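Local coordinates for protein Two-component system sensor histidine kinase (Bacteroides thetaiotaomicron, PDB 3OTT) that probably works as a membrane-bound sensor histidine kinase and transcription regulator, this chain being the extracellular beta-propeller and beta-sandwich part that apparently senses saccharides, at residues 475-479 against 520-524; 527-531 against 540-544. One frame throughout, in Å; residues are numbered along the deposited sequence.

Contact 1. Residues 475-479 against 520-524; sequences NQIIP and NYLLC
Gln-476 reaches from its strand onto Tyr-521 and Leu-522 of the neighbouring blade of a beta-propeller. The two strands, 474-479 and 519-524, each begin a four-stranded antiparallel blade; they run nearly parallel, 19° apart, and their axes come no closer than 7.3 Å. Side chains therefore fill the gap that in a sheet would be bridged by backbone bonds. A classic beta bulge opens each segment: Asn-475 and Gln-476 both face Leu-488, and Asn-520 and Tyr-521 both face Gly-533. Within the first bulge, Gln-476 bends at chi2 (140°), and its amide nitrogen comes down over the face of the Tyr-521 ring. NE2 lies 3.5 Å above the ring plane, over its centre. The same NE2 is 3.1 Å from Leu-522 O, but the angle is too poor for a hydrogen bond, so the amide of this buried residue meets the next blade mainly by lying over the Tyr-521 ring. Ile-477 turns the other way, onto Phe-425 of strand 421-426 in the preceding blade, while Tyr-423 of that strand touches both Gln-476 and Ile-478. Ile-478 again faces strand 519-524 and spreads its branches over three residues. CG1, anti to the carbonyl carbon, slides past the Leu-522 side chain, which heads in the opposite direction. Its terminal CD1 rests against the Leu-523 backbone, 3.8 Å from CA, and CG2 meets the CB of Cys-524 at 3.8 Å. Leu-522 also packs on Leu-488, Leu-530 and Val-532, joining the second strands of both blades to this apolar layer. The tightest point within it lies between Ile-478 CG1 and Leu-522 CD1, 3.4 Å apart, closer than carbons usually pack.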
loop_
_atom_site.group_PDB
_atom_site.type_symbol
_atom_site.label_atom_id
_atom_site.label_comp_id
_atom_site.label_asym_id
_atom_site.label_seq_id
_atom_site.Cartn_x
_atom_site.Cartn_y
_atom_site.Cartn_z
ATOM N N ASN B 475 2.492 15.778 -32.583
ATOM C CA ASN B 475 1.908 15.674 -31.254
ATOM C C ASN B 475 0.412 15.385 -31.244
ATOM O O ASN B 475 0.010 14.536 -30.497
ATOM C CB ASN B 475 2.226 16.893 -30.347
ATOM C CG ASN B 475 3.651 16.823 -29.645
ATOM O OD1 ASN B 475 4.658 16.437 -30.246
ATOM N ND2 ASN B 475 3.707 17.256 -28.376
ATOM N N GLN B 476 -0.402 16.147 -31.983
ATOM C CA GLN B 476 -1.891 16.104 -31.956
ATOM C C GLN B 476 -2.450 16.469 -33.345
ATOM O O GLN B 476 -1.932 17.363 -34.041
ATOM C CB GLN B 476 -2.486 17.164 -31.026
ATOM C CG GLN B 476 -2.450 16.871 -29.555
ATOM C CD GLN B 476 -2.098 18.101 -28.724
ATOM O OE1 GLN B 476 -1.015 18.649 -28.848
ATOM N NE2 GLN B 476 -2.994 18.515 -27.877
ATOM N N ILE B 477 -3.511 15.782 -33.727
ATOM C CA ILE B 477 -4.138 15.993 -35.008
ATOM C C ILE B 477 -5.619 16.158 -34.658
ATOM O O ILE B 477 -6.145 15.339 -33.926
ATOM C CB ILE B 477 -3.862 14.825 -35.997
ATOM C CG1 ILE B 477 -4.122 13.442 -35.342
ATOM C CG2 ILE B 477 -2.409 14.847 -36.483
ATOM C CD1 ILE B 477 -3.930 12.207 -36.248
ATOM N N ILE B 478 -6.272 17.215 -35.160
ATOM C CA ILE B 478 -7.663 17.527 -34.819
ATOM C C ILE B 478 -8.544 17.890 -36.052
ATOM O O ILE B 478 -8.190 18.790 -36.833
ATOM C CB ILE B 478 -7.710 18.615 -33.705
ATOM C CG1 ILE B 478 -6.710 18.219 -32.590
ATOM C CG2 ILE B 478 -9.160 18.814 -33.186
ATOM C CD1 ILE B 478 -7.069 18.503 -31.210
ATOM N N PRO B 479 -9.661 17.155 -36.270
ATOM C CA PRO B 479 -10.580 17.584 -37.325
ATOM C C PRO B 479 -11.275 18.911 -36.991
ATOM O O PRO B 479 -11.534 19.213 -35.843
ATOM C CB PRO B 479 -11.630 16.435 -37.417
ATOM C CG PRO B 479 -11.618 15.789 -36.062
ATOM C CD PRO B 479 -10.153 15.958 -35.551
ATOM N N ASN B 520 2.748 24.216 -28.671
ATOM C CA ASN B 520 2.906 22.894 -28.113
ATOM C C ASN B 520 1.581 22.308 -27.615
ATOM O O ASN B 520 1.591 21.306 -26.949
ATOM C CB ASN B 520 3.948 22.884 -26.973
ATOM C CG ASN B 520 3.376 23.472 -25.684
ATOM O OD1 ASN B 520 2.751 24.542 -25.716
ATOM N ND2 ASN B 520 3.537 22.750 -24.552
ATOM N N TYR B 521 0.455 22.908 -27.976
ATOM C CA TYR B 521 -0.819 22.360 -27.606
ATOM C C TYR B 521 -1.885 22.790 -28.565
ATOM O O TYR B 521 -1.922 23.952 -28.988
ATOM C CB TYR B 521 -1.266 22.762 -26.178
ATOM C CG TYR B 521 -2.107 21.666 -25.547
ATOM C CD1 TYR B 521 -3.480 21.585 -25.771
ATOM C CD2 TYR B 521 -1.511 20.674 -24.729
ATOM C CE1 TYR B 521 -4.251 20.512 -25.222
ATOM C CE2 TYR B 521 -2.264 19.639 -24.172
ATOM C CZ TYR B 521 -3.634 19.555 -24.412
ATOM O OH TYR B 521 -4.391 18.510 -23.831
ATOM N N LEU B 522 -2.807 21.878 -28.840
ATOM C CA LEU B 522 -3.873 22.162 -29.796
ATOM C C LEU B 522 -5.215 21.520 -29.414
ATOM O O LEU B 522 -5.238 20.422 -28.926
ATOM C CB LEU B 522 -3.431 21.714 -31.177
ATOM C CG LEU B 522 -4.013 22.084 -32.549
ATOM C CD1 LEU B 522 -4.671 20.913 -33.146
ATOM C CD2 LEU B 522 -4.840 23.366 -32.720
ATOM N N LEU B 523 -6.307 22.254 -29.634
ATOM C CA LEU B 523 -7.661 21.800 -29.361
ATOM C C LEU B 523 -8.713 22.562 -30.181
ATOM O O LEU B 523 -8.446 23.660 -30.686
ATOM C CB LEU B 523 -7.980 21.799 -27.852
ATOM C CG LEU B 523 -8.342 22.968 -26.928
ATOM C CD1 LEU B 523 -9.648 23.722 -27.353
ATOM C CD2 LEU B 523 -8.566 22.466 -25.496
ATOM N N CYS B 524 -9.879 21.932 -30.344
ATOM C CA CYS B 524 -11.039 22.536 -31.019
ATOM C C CYS B 524 -12.195 22.559 -30.039
ATOM O O CYS B 524 -12.439 21.567 -29.358
ATOM C CB CYS B 524 -11.466 21.735 -32.243
ATOM S SG CYS B 524 -12.732 22.572 -33.363
#

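Contact 2. Residues 527-531 against 540-544; sequences DGLLW and RINPK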
loop_
_atom_site.group_PDB
_atom_site.type_symbol
_atom_site.label_atom_id
_atom_site.label_comp_id
_atom_site.label_asym_id
_atom_site.label_seq_id
_atom_site.Cartn_x
_atom_site.Cartn_y
_atom_site.Cartn_z
ATOM N N ASP B 527 -17.770 25.340 -30.446
ATOM C CA ASP B 527 -18.195 26.274 -31.512
ATOM C C ASP B 527 -17.337 26.072 -32.767
ATOM O O ASP B 527 -17.486 26.808 -33.747
ATOM C CB ASP B 527 -18.127 27.736 -31.033
ATOM C CG ASP B 527 -19.340 28.138 -30.159
ATOM O OD1 ASP B 527 -20.461 28.336 -30.720
ATOM O OD2 ASP B 527 -19.186 28.297 -28.926
ATOM N N GLY B 528 -16.441 25.081 -32.724
ATOM C CA GLY B 528 -15.472 24.866 -33.795
ATOM C C GLY B 528 -14.279 25.811 -33.997
ATOM O O GLY B 528 -13.695 25.846 -35.108
ATOM N N LEU B 529 -13.901 26.590 -32.981
ATOM C CA LEU B 529 -12.692 27.445 -33.074
ATOM C C LEU B 529 -11.523 26.656 -32.571
ATOM O O LEU B 529 -11.718 25.778 -31.752
ATOM C CB LEU B 529 -12.850 28.766 -32.328
ATOM C CG LEU B 529 -13.930 29.630 -33.001
ATOM C CD1 LEU B 529 -14.845 30.305 -32.028
ATOM C CD2 LEU B 529 -13.288 30.628 -33.857
ATOM N N LEU B 530 -10.323 26.912 -33.086
ATOM C CA LEU B 530 -9.110 26.191 -32.622
ATOM C C LEU B 530 -8.356 26.964 -31.581
ATOM O O LEU B 530 -8.143 28.150 -31.722
ATOM C CB LEU B 530 -8.144 25.964 -33.768
ATOM C CG LEU B 530 -8.153 24.713 -34.636
ATOM C CD1 LEU B 530 -9.507 24.156 -34.720
ATOM C CD2 LEU B 530 -7.651 25.048 -36.018
ATOM N N TRP B 531 -7.840 26.268 -30.591
ATOM C CA TRP B 531 -7.017 26.890 -29.571
ATOM C C TRP B 531 -5.612 26.299 -29.636
ATOM O O TRP B 531 -5.441 25.044 -29.563
ATOM C CB TRP B 531 -7.672 26.684 -28.194
ATOM C CG TRP B 531 -8.967 27.458 -28.067
ATOM C CD1 TRP B 531 -10.165 27.085 -28.518
ATOM C CD2 TRP B 531 -9.134 28.762 -27.497
ATOM N NE1 TRP B 531 -11.121 28.058 -28.247
ATOM C CE2 TRP B 531 -10.501 29.104 -27.624
ATOM C CE3 TRP B 531 -8.253 29.678 -26.883
ATOM C CZ2 TRP B 531 -11.033 30.308 -27.122
ATOM C CZ3 TRP B 531 -8.762 30.865 -26.404
ATOM C CH2 TRP B 531 -10.146 31.178 -26.520
ATOM N N ARG B 540 -6.414 31.933 -30.520
ATOM C CA ARG B 540 -7.693 31.418 -30.988
ATOM C C ARG B 540 -7.787 31.605 -32.493
ATOM O O ARG B 540 -7.626 32.686 -32.978
ATOM C CB ARG B 540 -8.844 32.143 -30.295
ATOM C CG ARG B 540 -10.196 31.561 -30.653
ATOM C CD ARG B 540 -11.373 32.306 -29.997
ATOM N NE ARG B 540 -11.403 33.660 -30.535
ATOM C CZ ARG B 540 -12.066 34.692 -30.015
ATOM N NH1 ARG B 540 -12.789 34.592 -28.905
ATOM N NH2 ARG B 540 -11.982 35.842 -30.607
ATOM N N ILE B 541 -8.079 30.541 -33.214
ATOM C CA ILE B 541 -8.115 30.536 -34.651
ATOM C C ILE B 541 -9.513 30.193 -35.150
ATOM O O ILE B 541 -10.101 29.221 -34.694
ATOM C CB ILE B 541 -7.159 29.474 -35.180
ATOM C CG1 ILE B 541 -5.715 29.888 -34.890
ATOM C CG2 ILE B 541 -7.310 29.253 -36.702
ATOM C CD1 ILE B 541 -4.717 28.717 -35.017
ATOM N N ASN B 542 -10.031 30.971 -36.088
ATOM C CA ASN B 542 -11.272 30.582 -36.747
ATOM C C ASN B 542 -10.982 29.975 -38.148
ATOM O O ASN B 542 -10.532 30.668 -39.048
ATOM C CB ASN B 542 -12.266 31.753 -36.767
ATOM C CG ASN B 542 -13.596 31.413 -37.472
ATOM O OD1 ASN B 542 -13.750 30.376 -38.157
ATOM N ND2 ASN B 542 -14.553 32.320 -37.325
ATOM N N PRO B 543 -11.240 28.667 -38.318
ATOM C CA PRO B 543 -10.766 27.979 -39.507
ATOM C C PRO B 543 -11.613 28.283 -40.718
ATOM O O PRO B 543 -11.190 27.967 -41.815
ATOM C CB PRO B 543 -10.905 26.476 -39.131
ATOM C CG PRO B 543 -11.365 26.436 -37.728
ATOM C CD PRO B 543 -11.964 27.755 -37.403
ATOM N N LYS B 544 -12.794 28.905 -40.545
ATOM C CA LYS B 544 -13.561 29.386 -41.698
ATOM C C LYS B 544 -12.816 30.384 -42.554
ATOM O O LYS B 544 -12.844 30.301 -43.772
ATOM C CB LYS B 544 -14.919 29.998 -41.290
ATOM C CG LYS B 544 -15.947 28.988 -40.792
ATOM C CD LYS B 544 -17.218 29.664 -40.276
ATOM C CE LYS B 544 -18.041 28.648 -39.428
ATOM N NZ LYS B 544 -18.787 27.713 -40.337
#
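Leu-530 O is approached by two groups of the facing strand: Ile-541 N donates a hydrogen bond of 2.8 Å to it, and the CA-H of Arg-540 adds a weaker CA-H...O contact. The return bond, Leu-530 N to Ile-541 O, is also 2.8 Å, so this antiparallel hydrogen-bonded pair is held by two nearly straight links. The Leu-530 and Ile-541 side chains share one face of the sheet and touch through their CB atoms. On the other face, Trp-531 and Arg-540 form the adjoining non-hydrogen-bonded pair and run alongside each other in the same direction. Arg-540 leaves its backbone with CG anti to N (chi1 -175°) and lays its aliphatic chain over the indole: CB sits 4.0 Å from the centroid of the six-membered ring and almost on its normal, a CH-pi contact, while CD comes to 3.5 Å from Trp-531 CZ2. A bend at chi3 then swings the guanidinium away from a flat stack, its plane 76° from that of the ring. NH1 instead donates to the backbone carbonyls of Arg-584 and Lys-585, whereas Trp-531 NE1 is held by Asp-525 OD2; both ends of the pair are thus fixed. Towards the open end of the hairpin, the Leu-529 side chain crosses that of Asn-542 at an angle, with CD2 3.3 Å from Asn-542 CB. Asn-542 OD1 in turn accepts from Lys-544 N at 3.0 Å, closing an Asx turn as the strand ends. Pro-543 fits against the turn before Leu-529, its CD 3.5 Å from Gly-528 O, and its ring also reaches Trp-486 of the preceding blade. This is the central beta hairpin, second strand against third, of a four-stranded beta-propeller blade.

Overall arrangement
Contact 1 joins two successive blades, whereas contact 2 lies within the later of them; their centres are 12 Å apart. Strand 519-524 sends side chains to the preceding blade in contact 1 and, through its backbone, pairs with strand 530-534 of contact 2, where Leu-523 O and Trp-531 N are 2.7 Å apart, a probable hydrogen bond. Cys-524 links the two in another way: its SG packs 3.8 Å from Leu-530 CD1. Through strand 519-524, next to the hairpin in the same sheet, the interface between blades continues into contact 2. None of the residues around the hexatantalum dodecabromide cluster, among them Ser-31, Gln-288 and Arg-634, belongs to either contact: contact 1 is packing between blades, contact 2 strand pairing within one.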